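Local coordinates for lipid binding protein (Grifola frondosa, PDB 5H0Q) that binds lipids, apparently recognising membrane domains that contain sphingomyelin and cholesterol, for which it is used as a probe, at residues V32-K37 with E197-R202; D127-W132 with Q143-V148; V148-H153 with S177-V182. One frame throughout, in Å; residues are numbered along the deposited sequence.

Contact 1: residues V32-K37 with E197-R202; sequences VALQRK and EYVYSR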
ATOM      1  N   VAL A  32     -12.361  -0.539 -13.839  1.00 27.15           N
ATOM      2  CA  VAL A  32     -11.804  -1.737 -14.456  1.00 29.21           C
ATOM      3  C   VAL A  32     -10.680  -2.299 -13.600  1.00 30.68           C
ATOM      4  O   VAL A  32     -10.614  -3.506 -13.347  1.00 29.97           O
ATOM      5  CB  VAL A  32     -11.351  -1.412 -15.891  1.00 34.07           C
ATOM      6  CG1 VAL A  32     -10.704  -2.628 -16.545  1.00 30.23           C
ATOM      7  CG2 VAL A  32     -12.545  -1.016 -16.702  1.00 29.98           C
ATOM      8  N   ALA A  33      -9.806  -1.440 -13.087  1.00 27.49           N
ATOM      9  CA  ALA A  33      -8.720  -1.938 -12.241  1.00 25.21           C
ATOM     10  C   ALA A  33      -9.266  -2.658 -11.017  1.00 27.50           C
ATOM     11  O   ALA A  33      -8.775  -3.726 -10.637  1.00 29.66           O
ATOM     12  CB  ALA A  33      -7.796  -0.794 -11.817  1.00 24.41           C
ATOM     13  N   LEU A  34     -10.273  -2.085 -10.371  1.00 29.83           N
ATOM     14  CA  LEU A  34     -10.844  -2.756  -9.212  1.00 43.80           C
ATOM     15  C   LEU A  34     -11.471  -4.082  -9.617  1.00 43.46           C
ATOM     16  O   LEU A  34     -11.419  -5.064  -8.854  1.00 37.90           O
ATOM     17  CB  LEU A  34     -11.844  -1.821  -8.531  1.00 37.42           C
ATOM     18  CG  LEU A  34     -12.248  -2.092  -7.083  1.00 51.04           C
ATOM     19  CD1 LEU A  34     -11.034  -2.142  -6.197  1.00 40.90           C
ATOM     20  CD2 LEU A  34     -13.214  -1.018  -6.593  1.00 44.84           C
ATOM     21  N   GLN A  35     -12.001  -4.164 -10.842  1.00 39.06           N
ATOM     22  CA  GLN A  35     -12.561  -5.432 -11.313  1.00 36.77           C
ATOM     23  C   GLN A  35     -11.475  -6.471 -11.578  1.00 38.13           C
ATOM     24  O   GLN A  35     -11.717  -7.673 -11.406  1.00 41.07           O
ATOM     25  CB  GLN A  35     -13.380  -5.227 -12.590  1.00 54.23           C
ATOM     26  CG  GLN A  35     -14.656  -4.442 -12.396  1.00 68.54           C
ATOM     27  CD  GLN A  35     -15.359  -4.104 -13.704  1.00 68.23           C
ATOM     28  OE1 GLN A  35     -14.732  -3.985 -14.760  1.00 52.08           O
ATOM     29  NE2 GLN A  35     -16.675  -3.944 -13.635  1.00 63.60           N
ATOM     30  N   ARG A  36     -10.296  -6.042 -12.023  1.00 36.08           N
ATOM     31  CA  ARG A  36      -9.184  -6.929 -12.345  1.00 36.43           C
ATOM     32  C   ARG A  36      -8.280  -7.212 -11.150  1.00 36.91           C
ATOM     33  O   ARG A  36      -7.212  -7.817 -11.324  1.00 40.93           O
ATOM     34  CB  ARG A  36      -8.345  -6.337 -13.479  1.00 32.69           C
ATOM     35  CG  ARG A  36      -9.093  -6.156 -14.808  1.00 37.75           C
ATOM     36  CD  ARG A  36      -9.026  -7.424 -15.657  1.00 44.62           C
ATOM     37  NE  ARG A  36      -9.655  -7.177 -16.955  1.00 40.87           N
ATOM     38  CZ  ARG A  36     -10.964  -7.165 -17.154  1.00 48.90           C
ATOM     39  NH1 ARG A  36     -11.787  -7.411 -16.144  1.00 53.05           N
ATOM     40  NH2 ARG A  36     -11.443  -6.910 -18.363  1.00 51.43           N
ATOM     41  N   LYS A  37      -8.691  -6.818  -9.945  1.00 33.14           N
ATOM     42  CA  LYS A  37      -7.808  -6.947  -8.790  1.00 31.76           C
ATOM     43  C   LYS A  37      -7.301  -8.374  -8.629  1.00 39.40           C
ATOM     44  O   LYS A  37      -6.145  -8.590  -8.264  1.00 38.62           O
ATOM     45  CB  LYS A  37      -8.527  -6.503  -7.518  1.00 39.69           C
ATOM     46  CG  LYS A  37      -7.700  -6.681  -6.238  1.00 40.11           C
ATOM     47  CD  LYS A  37      -8.441  -6.158  -5.029  1.00 40.44           C
ATOM     48  CE  LYS A  37      -7.635  -6.283  -3.758  1.00 43.11           C
ATOM     49  NZ  LYS A  37      -7.472  -7.712  -3.319  1.00 39.96           N
ATOM     50  N   GLU A 197      -2.141  -5.661   3.237  1.00 24.94           N
ATOM     51  CA  GLU A 197      -2.628  -5.264   1.918  1.00 22.33           C
ATOM     52  C   GLU A 197      -3.136  -3.830   1.969  1.00 22.16           C
ATOM     53  O   GLU A 197      -3.925  -3.477   2.847  1.00 22.28           O
ATOM     54  CB  GLU A 197      -3.756  -6.155   1.416  1.00 24.48           C
ATOM     55  CG  GLU A 197      -4.301  -5.766   0.010  1.00 27.15           C
ATOM     56  CD  GLU A 197      -5.461  -6.640  -0.442  1.00 24.06           C
ATOM     57  OE1 GLU A 197      -6.538  -6.529   0.162  1.00 30.92           O
ATOM     58  OE2 GLU A 197      -5.280  -7.433  -1.390  1.00 32.97           O
ATOM     59  N   TYR A 198      -2.675  -3.010   1.030  1.00 20.16           N
ATOM     60  CA  TYR A 198      -3.223  -1.676   0.796  1.00 19.48           C
ATOM     61  C   TYR A 198      -3.889  -1.660  -0.570  1.00 21.62           C
ATOM     62  O   TYR A 198      -3.272  -2.079  -1.554  1.00 20.44           O
ATOM     63  CB  TYR A 198      -2.107  -0.634   0.837  1.00 21.49           C
ATOM     64  CG  TYR A 198      -1.425  -0.533   2.161  1.00 21.30           C
ATOM     65  CD1 TYR A 198      -2.065   0.026   3.261  1.00 24.22           C
ATOM     66  CD2 TYR A 198      -0.148  -1.056   2.342  1.00 21.09           C
ATOM     67  CE1 TYR A 198      -1.438   0.085   4.506  1.00 27.39           C
ATOM     68  CE2 TYR A 198       0.488  -0.986   3.569  1.00 22.10           C
ATOM     69  CZ  TYR A 198      -0.158  -0.429   4.648  1.00 22.55           C
ATOM     70  OH  TYR A 198       0.451  -0.352   5.877  1.00 23.74           O
ATOM     71  N   VAL A 199      -5.091  -1.085  -0.644  1.00 22.18           N
ATOM     72  CA  VAL A 199      -5.790  -0.918  -1.910  1.00 21.62           C
ATOM     73  C   VAL A 199      -6.214   0.527  -2.024  1.00 19.02           C
ATOM     74  O   VAL A 199      -6.950   1.019  -1.160  1.00 24.08           O
ATOM     75  CB  VAL A 199      -7.023  -1.813  -2.007  1.00 22.44           C
ATOM     76  CG1 VAL A 199      -7.659  -1.688  -3.364  1.00 30.03           C
ATOM     77  CG2 VAL A 199      -6.621  -3.246  -1.732  1.00 28.67           C
ATOM     78  N   TYR A 200      -5.854   1.157  -3.126  1.00 20.68           N
ATOM     79  CA  TYR A 200      -6.272   2.533  -3.415  1.00 22.13           C
ATOM     80  C   TYR A 200      -7.269   2.498  -4.565  1.00 18.54           C
ATOM     81  O   TYR A 200      -6.996   1.859  -5.595  1.00 23.23           O
ATOM     82  CB  TYR A 200      -5.063   3.379  -3.768  1.00 17.83           C
ATOM     83  CG  TYR A 200      -3.886   3.136  -2.880  1.00 19.13           C
ATOM     84  CD1 TYR A 200      -4.031   3.127  -1.495  1.00 19.20           C
ATOM     85  CD2 TYR A 200      -2.636   2.910  -3.416  1.00 20.62           C
ATOM     86  CE1 TYR A 200      -2.967   2.882  -0.686  1.00 18.44           C
ATOM     87  CE2 TYR A 200      -1.555   2.655  -2.608  1.00 19.99           C
ATOM     88  CZ  TYR A 200      -1.720   2.648  -1.248  1.00 20.67           C
ATOM     89  OH  TYR A 200      -0.638   2.369  -0.449  1.00 23.52           O
ATOM     90  N   SER A 201      -8.412   3.188  -4.408  1.00 21.32           N
ATOM     91  CA  SER A 201      -9.471   3.116  -5.402  1.00 25.60           C
ATOM     92  C   SER A 201     -10.103   4.500  -5.598  1.00 31.26           C
ATOM     93  O   SER A 201      -9.789   5.449  -4.882  1.00 27.64           O
ATOM     94  CB  SER A 201     -10.525   2.087  -5.000  1.00 26.48           C
ATOM     95  OG  SER A 201     -11.043   2.356  -3.707  1.00 30.31           O
ATOM     96  N   ARG A 202     -10.983   4.603  -6.596  1.00 30.70           N
ATOM     97  CA  ARG A 202     -11.675   5.848  -6.949  1.00 35.30           C
ATOM     98  C   ARG A 202     -13.157   5.590  -7.163  1.00 56.68           C
ATOM     99  O   ARG A 202     -13.797   4.832  -6.426  1.00 62.16           O
ATOM    100  CB  ARG A 202     -11.079   6.463  -8.217  1.00 37.63           C
ATOM    101  CG  ARG A 202     -11.050   7.974  -8.304  1.00 42.76           C
ATOM    102  CD  ARG A 202     -10.399   8.568  -9.548  1.00 40.14           C
ATOM    103  NE  ARG A 202      -8.963   8.734  -9.402  1.00 39.49           N
ATOM    104  CZ  ARG A 202      -8.357   9.850  -9.035  1.00 55.37           C
ATOM    105  NH1 ARG A 202      -9.080  10.933  -8.806  1.00 64.61           N
ATOM    106  NH2 ARG A 202      -7.034   9.887  -8.875  1.00 41.80           N
TER

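Contact 2: residues D127-W132 with Q143-V148; sequences DIFSGW and QVLVEV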
ATOM      1  N   ASP A 127      -1.810  12.791  -1.667  1.00 23.98           N
ATOM      2  CA  ASP A 127      -0.843  11.852  -1.130  1.00 20.96           C
ATOM      3  C   ASP A 127      -1.580  10.849  -0.267  1.00 22.96           C
ATOM      4  O   ASP A 127      -2.504  11.211   0.482  1.00 23.86           O
ATOM      5  CB  ASP A 127       0.236  12.545  -0.296  1.00 25.58           C
ATOM      6  CG  ASP A 127       1.337  13.150  -1.139  1.00 31.92           C
ATOM      7  OD1 ASP A 127       1.383  12.890  -2.351  1.00 32.79           O
ATOM      8  OD2 ASP A 127       2.163  13.895  -0.579  1.00 26.90           O
ATOM      9  N   ILE A 128      -1.150   9.592  -0.362  1.00 20.82           N
ATOM     10  CA  ILE A 128      -1.757   8.521   0.397  1.00 21.74           C
ATOM     11  C   ILE A 128      -0.706   7.990   1.350  1.00 22.63           C
ATOM     12  O   ILE A 128       0.265   7.371   0.905  1.00 24.76           O
ATOM     13  CB  ILE A 128      -2.264   7.398  -0.502  1.00 19.88           C
ATOM     14  CG1 ILE A 128      -3.228   7.927  -1.548  1.00 21.42           C
ATOM     15  CG2 ILE A 128      -2.928   6.338   0.369  1.00 21.99           C
ATOM     16  CD1 ILE A 128      -3.551   6.952  -2.655  1.00 23.19           C
ATOM     17  N   PHE A 129      -0.928   8.177   2.648  1.00 23.53           N
ATOM     18  CA  PHE A 129      -0.081   7.596   3.688  1.00 20.96           C
ATOM     19  C   PHE A 129      -0.517   6.158   3.947  1.00 20.76           C
ATOM     20  O   PHE A 129      -1.692   5.904   4.212  1.00 22.21           O
ATOM     21  CB  PHE A 129      -0.210   8.437   4.957  1.00 25.61           C
ATOM     22  CG  PHE A 129       0.552   7.916   6.147  1.00 24.63           C
ATOM     23  CD1 PHE A 129       0.042   6.875   6.902  1.00 29.09           C
ATOM     24  CD2 PHE A 129       1.744   8.496   6.542  1.00 31.18           C
ATOM     25  CE1 PHE A 129       0.717   6.396   8.011  1.00 27.07           C
ATOM     26  CE2 PHE A 129       2.428   8.028   7.666  1.00 32.20           C
ATOM     27  CZ  PHE A 129       1.902   6.981   8.407  1.00 27.03           C
ATOM     28  N   SER A 130       0.427   5.214   3.861  1.00 19.90           N
ATOM     29  CA  SER A 130       0.148   3.818   4.149  1.00 20.51           C
ATOM     30  C   SER A 130       1.160   3.346   5.181  1.00 21.74           C
ATOM     31  O   SER A 130       2.347   3.211   4.875  1.00 23.66           O
ATOM     32  CB  SER A 130       0.220   2.985   2.880  1.00 21.57           C
ATOM     33  OG  SER A 130      -0.682   3.502   1.918  1.00 26.69           O
ATOM     34  N   GLY A 131       0.685   3.106   6.392  1.00 21.56           N
ATOM     35  CA  GLY A 131       1.561   2.797   7.495  1.00 22.35           C
ATOM     36  C   GLY A 131       1.203   1.496   8.186  1.00 23.51           C
ATOM     37  O   GLY A 131       0.059   1.046   8.176  1.00 23.24           O
ATOM     38  N   TRP A 132       2.205   0.922   8.827  1.00 22.12           N
ATOM     39  CA  TRP A 132       2.030  -0.304   9.574  1.00 22.34           C
ATOM     40  C   TRP A 132       2.775  -0.170  10.887  1.00 23.07           C
ATOM     41  O   TRP A 132       3.717   0.608  11.023  1.00 23.31           O
ATOM     42  CB  TRP A 132       2.536  -1.522   8.773  1.00 21.16           C
ATOM     43  CG  TRP A 132       3.993  -1.359   8.391  1.00 23.64           C
ATOM     44  CD1 TRP A 132       5.088  -1.738   9.120  1.00 22.66           C
ATOM     45  CD2 TRP A 132       4.491  -0.691   7.239  1.00 23.26           C
ATOM     46  NE1 TRP A 132       6.241  -1.378   8.461  1.00 20.61           N
ATOM     47  CE2 TRP A 132       5.898  -0.710   7.315  1.00 21.57           C
ATOM     48  CE3 TRP A 132       3.880  -0.072   6.134  1.00 20.14           C
ATOM     49  CZ2 TRP A 132       6.697  -0.144   6.330  1.00 22.64           C
ATOM     50  CZ3 TRP A 132       4.663   0.445   5.162  1.00 21.29           C
ATOM     51  CH2 TRP A 132       6.059   0.435   5.268  1.00 20.79           C
ATOM     52  N   GLN A 143      -1.129  -3.513  13.654  1.00 29.37           N
ATOM     53  CA  GLN A 143      -1.896  -2.324  13.285  1.00 28.77           C
ATOM     54  C   GLN A 143      -1.591  -1.898  11.859  1.00 26.73           C
ATOM     55  O   GLN A 143      -0.475  -2.080  11.361  1.00 25.25           O
ATOM     56  CB  GLN A 143      -1.605  -1.141  14.236  1.00 32.05           C
ATOM     57  CG  GLN A 143      -1.897  -1.437  15.711  1.00 37.65           C
ATOM     58  CD  GLN A 143      -3.355  -1.748  15.970  1.00 37.54           C
ATOM     59  OE1 GLN A 143      -4.251  -1.157  15.359  1.00 35.80           O
ATOM     60  NE2 GLN A 143      -3.605  -2.667  16.891  1.00 37.65           N
ATOM     61  N   VAL A 144      -2.584  -1.258  11.223  1.00 26.83           N
ATOM     62  CA  VAL A 144      -2.444  -0.710   9.881  1.00 25.19           C
ATOM     63  C   VAL A 144      -3.213   0.607   9.832  1.00 26.39           C
ATOM     64  O   VAL A 144      -4.198   0.785  10.547  1.00 28.86           O
ATOM     65  CB  VAL A 144      -2.954  -1.694   8.810  1.00 32.64           C
ATOM     66  CG1 VAL A 144      -4.436  -1.902   8.951  1.00 27.15           C
ATOM     67  CG2 VAL A 144      -2.591  -1.246   7.428  1.00 35.48           C
ATOM     68  N   LEU A 145      -2.755   1.530   8.977  1.00 25.47           N
ATOM     69  CA  LEU A 145      -3.344   2.864   8.924  1.00 29.31           C
ATOM     70  C   LEU A 145      -3.183   3.449   7.537  1.00 24.15           C
ATOM     71  O   LEU A 145      -2.067   3.481   7.009  1.00 26.10           O
ATOM     72  CB  LEU A 145      -2.666   3.782   9.930  1.00 26.74           C
ATOM     73  CG  LEU A 145      -3.165   5.233   9.964  1.00 36.92           C
ATOM     74  CD1 LEU A 145      -4.551   5.263  10.536  1.00 44.12           C
ATOM     75  CD2 LEU A 145      -2.204   6.082  10.751  1.00 38.73           C
ATOM     76  N   VAL A 146      -4.278   3.951   6.963  1.00 26.42           N
ATOM     77  CA  VAL A 146      -4.197   4.698   5.716  1.00 23.46           C
ATOM     78  C   VAL A 146      -4.818   6.071   5.942  1.00 26.21           C
ATOM     79  O   VAL A 146      -5.763   6.223   6.716  1.00 26.34           O
ATOM     80  CB  VAL A 146      -4.879   3.996   4.522  1.00 24.33           C
ATOM     81  CG1 VAL A 146      -4.137   2.727   4.173  1.00 28.47           C
ATOM     82  CG2 VAL A 146      -6.331   3.695   4.858  1.00 24.18           C
ATOM     83  N   GLU A 147      -4.256   7.069   5.273  1.00 24.10           N
ATOM     84  CA  GLU A 147      -4.847   8.412   5.227  1.00 26.42           C
ATOM     85  C   GLU A 147      -4.652   8.979   3.838  1.00 24.02           C
ATOM     86  O   GLU A 147      -3.537   8.935   3.310  1.00 24.29           O
ATOM     87  CB  GLU A 147      -4.220   9.359   6.240  1.00 27.84           C
ATOM     88  CG  GLU A 147      -4.647   9.080   7.656  1.00 35.71           C
ATOM     89  CD  GLU A 147      -4.144  10.111   8.664  1.00 33.91           C
ATOM     90  OE1 GLU A 147      -3.429  11.052   8.265  1.00 36.66           O
ATOM     91  OE2 GLU A 147      -4.442   9.935   9.865  1.00 40.31           O
ATOM     92  N   VAL A 148      -5.721   9.517   3.257  1.00 24.42           N
ATOM     93  CA  VAL A 148      -5.643  10.253   2.003  1.00 23.67           C
ATOM     94  C   VAL A 148      -5.735  11.730   2.356  1.00 25.14           C
ATOM     95  O   VAL A 148      -6.656  12.132   3.061  1.00 26.70           O
ATOM     96  CB  VAL A 148      -6.767   9.867   1.025  1.00 24.39           C
ATOM     97  CG1 VAL A 148      -6.515  10.490  -0.345  1.00 23.67           C
ATOM     98  CG2 VAL A 148      -6.902   8.358   0.890  1.00 23.38           C
TER

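Contact 3: residues V148-H153 with S177-V182; sequences VRQSGH and SSYGDV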
ATOM      1  N   VAL A 148      -5.721   9.517   3.257  1.00 24.42           N
ATOM      2  CA  VAL A 148      -5.643  10.253   2.003  1.00 23.67           C
ATOM      3  C   VAL A 148      -5.735  11.730   2.356  1.00 25.14           C
ATOM      4  O   VAL A 148      -6.656  12.132   3.061  1.00 26.70           O
ATOM      5  CB  VAL A 148      -6.767   9.867   1.025  1.00 24.39           C
ATOM      6  CG1 VAL A 148      -6.515  10.490  -0.345  1.00 23.67           C
ATOM      7  CG2 VAL A 148      -6.902   8.358   0.890  1.00 23.38           C
ATOM      8  N   ARG A 149      -4.770  12.518   1.893  1.00 24.85           N
ATOM      9  CA  ARG A 149      -4.716  13.950   2.170  1.00 26.40           C
ATOM     10  C   ARG A 149      -4.182  14.691   0.948  1.00 25.85           C
ATOM     11  O   ARG A 149      -3.780  14.091  -0.044  1.00 25.68           O
ATOM     12  CB  ARG A 149      -3.832  14.245   3.389  1.00 30.13           C
ATOM     13  CG  ARG A 149      -4.362  13.693   4.702  1.00 28.68           C
ATOM     14  CD  ARG A 149      -5.665  14.319   5.144  1.00 30.50           C
ATOM     15  NE  ARG A 149      -6.035  13.926   6.510  1.00 32.09           N
ATOM     16  CZ  ARG A 149      -6.686  12.812   6.848  1.00 34.17           C
ATOM     17  NH1 ARG A 149      -7.075  11.959   5.918  1.00 35.06           N
ATOM     18  NH2 ARG A 149      -6.972  12.570   8.130  1.00 38.86           N
ATOM     19  N   GLN A 150      -4.182  16.025   1.041  1.00 29.61           N
ATOM     20  CA  GLN A 150      -3.578  16.835  -0.007  1.00 27.26           C
ATOM     21  C   GLN A 150      -2.094  16.506  -0.124  1.00 26.16           C
ATOM     22  O   GLN A 150      -1.422  16.200   0.866  1.00 31.58           O
ATOM     23  CB  GLN A 150      -3.757  18.333   0.289  1.00 37.10           C
ATOM     24  CG  GLN A 150      -5.187  18.798   0.235  1.00 56.66           C
ATOM     25  CD  GLN A 150      -5.601  19.229  -1.155  1.00 74.02           C
ATOM     26  OE1 GLN A 150      -4.757  19.505  -2.002  1.00 60.74           O
ATOM     27  NE2 GLN A 150      -6.903  19.287  -1.397  1.00 95.40           N
ATOM     28  N   SER A 151      -1.580  16.605  -1.348  1.00 30.15           N
ATOM     29  CA  SER A 151      -0.155  16.420  -1.592  1.00 30.46           C
ATOM     30  C   SER A 151       0.665  17.312  -0.673  1.00 33.04           C
ATOM     31  O   SER A 151       0.323  18.475  -0.448  1.00 33.38           O
ATOM     32  CB  SER A 151       0.175  16.737  -3.051  1.00 42.86           C
ATOM     33  OG  SER A 151       1.568  16.624  -3.286  1.00 41.06           O
ATOM     34  N   GLY A 152       1.761  16.767  -0.146  1.00 32.84           N
ATOM     35  CA  GLY A 152       2.628  17.498   0.760  1.00 40.92           C
ATOM     36  C   GLY A 152       2.188  17.500   2.206  1.00 35.22           C
ATOM     37  O   GLY A 152       2.876  18.093   3.049  1.00 36.45           O
ATOM     38  N   HIS A 153       1.080  16.833   2.531  1.00 37.55           N
ATOM     39  CA  HIS A 153       0.574  16.836   3.900  1.00 30.74           C
ATOM     40  C   HIS A 153       1.612  16.316   4.888  1.00 37.21           C
ATOM     41  O   HIS A 153       1.713  16.819   6.013  1.00 39.46           O
ATOM     42  CB  HIS A 153      -0.698  16.000   3.964  1.00 29.83           C
ATOM     43  CG  HIS A 153      -1.406  16.067   5.277  1.00 34.71           C
ATOM     44  ND1 HIS A 153      -1.052  15.291   6.357  1.00 37.72           N
ATOM     45  CD2 HIS A 153      -2.463  16.811   5.677  1.00 39.86           C
ATOM     46  CE1 HIS A 153      -1.857  15.560   7.371  1.00 44.01           C
ATOM     47  NE2 HIS A 153      -2.724  16.473   6.982  1.00 48.70           N
ATOM     48  N   SER A 177      -9.872   5.330   4.525  1.00 28.03           N
ATOM     49  CA  SER A 177      -9.761   6.788   4.425  1.00 27.30           C
ATOM     50  C   SER A 177     -10.260   7.230   3.060  1.00 32.44           C
ATOM     51  O   SER A 177     -10.128   6.507   2.076  1.00 27.10           O
ATOM     52  CB  SER A 177      -8.299   7.232   4.628  1.00 28.46           C
ATOM     53  OG  SER A 177      -8.142   8.641   4.582  1.00 28.32           O
ATOM     54  N   SER A 178     -10.815   8.431   2.999  1.00 29.83           N
ATOM     55  CA  SER A 178     -11.230   9.013   1.720  1.00 29.15           C
ATOM     56  C   SER A 178     -10.913  10.499   1.691  1.00 27.18           C
ATOM     57  O   SER A 178     -11.172  11.207   2.668  1.00 29.50           O
ATOM     58  CB  SER A 178     -12.731   8.828   1.453  1.00 50.78           C
ATOM     59  OG  SER A 178     -13.083   7.463   1.315  1.00 73.92           O
ATOM     60  N   TYR A 179     -10.405  10.978   0.549  1.00 25.94           N
ATOM     61  CA  TYR A 179     -10.243  12.414   0.342  1.00 26.56           C
ATOM     62  C   TYR A 179     -10.427  12.709  -1.139  1.00 25.56           C
ATOM     63  O   TYR A 179      -9.895  12.004  -1.990  1.00 26.24           O
ATOM     64  CB  TYR A 179      -8.878  12.902   0.829  1.00 29.46           C
ATOM     65  CG  TYR A 179      -8.776  14.406   0.855  1.00 31.28           C
ATOM     66  CD1 TYR A 179      -8.993  15.115   2.027  1.00 30.01           C
ATOM     67  CD2 TYR A 179      -8.479  15.111  -0.291  1.00 36.44           C
ATOM     68  CE1 TYR A 179      -8.914  16.496   2.060  1.00 32.52           C
ATOM     69  CE2 TYR A 179      -8.404  16.503  -0.278  1.00 37.33           C
ATOM     70  CZ  TYR A 179      -8.613  17.181   0.897  1.00 33.92           C
ATOM     71  OH  TYR A 179      -8.537  18.549   0.925  1.00 37.92           O
ATOM     72  N   GLY A 180     -11.183  13.751  -1.446  1.00 28.50           N
ATOM     73  CA  GLY A 180     -11.508  13.999  -2.837  1.00 32.33           C
ATOM     74  C   GLY A 180     -12.229  12.813  -3.443  1.00 29.19           C
ATOM     75  O   GLY A 180     -13.196  12.289  -2.883  1.00 33.40           O
ATOM     76  N   ASP A 181     -11.739  12.351  -4.592  1.00 25.84           N
ATOM     77  CA  ASP A 181     -12.343  11.228  -5.292  1.00 27.14           C
ATOM     78  C   ASP A 181     -11.715   9.892  -4.905  1.00 27.82           C
ATOM     79  O   ASP A 181     -12.190   8.849  -5.376  1.00 30.28           O
ATOM     80  CB  ASP A 181     -12.204  11.397  -6.816  1.00 25.47           C
ATOM     81  CG  ASP A 181     -12.985  12.587  -7.364  1.00 31.95           C
ATOM     82  OD1 ASP A 181     -14.107  12.858  -6.911  1.00 29.00           O
ATOM     83  OD2 ASP A 181     -12.456  13.243  -8.280  1.00 32.97           O
ATOM     84  N   VAL A 182     -10.640   9.913  -4.102  1.00 27.78           N
ATOM     85  CA  VAL A 182      -9.781   8.749  -3.863  1.00 25.45           C
ATOM     86  C   VAL A 182     -10.110   8.117  -2.520  1.00 26.88           C
ATOM     87  O   VAL A 182     -10.362   8.807  -1.522  1.00 26.39           O
ATOM     88  CB  VAL A 182      -8.299   9.156  -3.920  1.00 26.20           C
ATOM     89  CG1 VAL A 182      -7.382   7.989  -3.507  1.00 30.08           C
ATOM     90  CG2 VAL A 182      -7.953   9.617  -5.311  1.00 28.08           C
TER

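Contact 1: residues V32-K37 with E197-R202
K37 and E197 meet tip to tip in a salt bridge, NZ of K37 lying 2.9 Å from OE2 of E197. The ammonium comes from above the carboxylate, 35° out of its plane. K37 CE, one atom back, packs against V199 CG2 at 3.8 Å, the lysine crossing the valine side chain at about a right angle, so the same chain that carries the charge also meets the apolar part of the strand. The lysine is extended as far as CE and turns only at its last bond (chi4 -70°), which swings NZ to E197 OE2; E197 reaches out straight beyond CG to meet it. The second apolar touch is looser: L34 sets CD1 4.4 Å from V199 CG1 and CD2 4.4 Å from S201 CB, its two methyls spread over these alternate residues of the strand. E197, V199 and S201 thus form a row on the strand surface facing the helix end, while Y198 and Y200 belong to the other face.

Both charges have second partners. K37 NZ also donates to Q41 OE1, and E197 OE2 is bridged to R64 NE on strand 60-68, so one carboxylate oxygen is shared by two cationic groups, which would probably favour its ionised form. On the helix, R36 N bonds to V32 O at 2.9 Å, and R36 is where helical backbone angles end; K37 follows directly after this break. A33 O accepts from Y66 OH, a further tie between the helix and strand 60-68. The contact buries only 178 Å² and lies at the surface: the C-terminal end of helix 26-35 set against the last strand of the chain, a plain helix-on-sheet packing closed by a salt bridge.

Contact 2: residues D127-W132 with Q143-V148
F129 and E147 form the first of two hydrogen-bonded pairs between strands that run antiparallel at 173°, their axes 4.7 Å apart. F129 N gives to E147 O at 2.8 Å, nearly along the C=O axis, and E147 N returns to F129 O at 3.0 Å, on a lone pair in the carbonyl plane. In the second pair G131 N reaches L145 O at 2.8 Å in a nearly straight bond, whereas L145 N meets G131 O with the donor tilted 30° from the carbonyl plane. CA-H...O contacts fill in at the non-hydrogen-bonded pairs, the shortest from V146 CA to F129 O at 3.2 Å. The two strands are the arms of a beta hairpin at one margin of a five-stranded antiparallel sheet. On one face the F129 ring, with CG anti to the backbone N (chi1 177°), crosses L145 obliquely, F129 CE1 4.0 Å from L145 CD2, with L145 O at its edge; M163 and L167 of helix 160-169 cover this face. On the other, I128 CG1 meets V148 CG1 at 4.3 Å and S130 OG lies 4.2 Å from V146 CG1. Y198 and Y200 of strand 193-201 pack over this second face, and S130 OG pairs with Y200 OH.

Contact 3: residues V148-H153 with S177-V182
Y179 holds CG anti to its backbone N (chi1 -170°), directing it toward Q150, whose chain bends at chi2 (-89°) and sets CD beside the tyrosine hydroxyl. The amide and ring planes stand 90° apart. Q150 NE2 gives a nearly straight hydrogen bond to Y179 OH at 2.9 Å, the hydroxyl lying in the amide plane; Q150 CG comes to 3.4 Å from the same Y179 OH. R149 CA sits above one face of the tyrosine ring, toward its rim. Farther in, V148 CG1 touches Y179 CB at 3.6 Å and V182 CG1 at 4.1 Å, an apolar patch that L126 and A184 extend. S177 OG takes the amide of V148, N to OG 2.9 Å, a main-chain N-H held by a side-chain hydroxyl. R149 NH1 turns back to V148 O at 2.9 Å from above the carbonyl plane, with S177 OG at the guanidinium edge. R149 CG lies 3.7 Å above the centre of the H153 ring. Beta turns follow, type II at Q150-H153 and type II' at Y179-V182. Side chains thus tie 143-150, outermost strand of the five-stranded sheet, to the roughly parallel strand 174-179 of the mixed sheet, an edge junction between the two layers of the fold.

In the fold
Contacts 2 and 3 have centres about 11 Å apart, share V148 and both use strand 143-150; each lies about 16 Å, centre to centre, from contact 1. Contact 2 closes before contact 3 opens, and both are nested within the loop that contact 1 closes between helix 26-35 and the last strand. Strand 143-150 ends the antiparallel five-stranded sheet, while strands 174-179 and 193-201 belong to the mixed sheet. Y198 and Y200 join the two sheets, Y198 OH lying 2.7 Å from G131 O in a probable hydrogen bond. The chain thus stacks two sheets face to face between helices 26-35 and 160-169; tyrosine hydroxyls and contact 3 join them, and contact 1 fastens an outer helix.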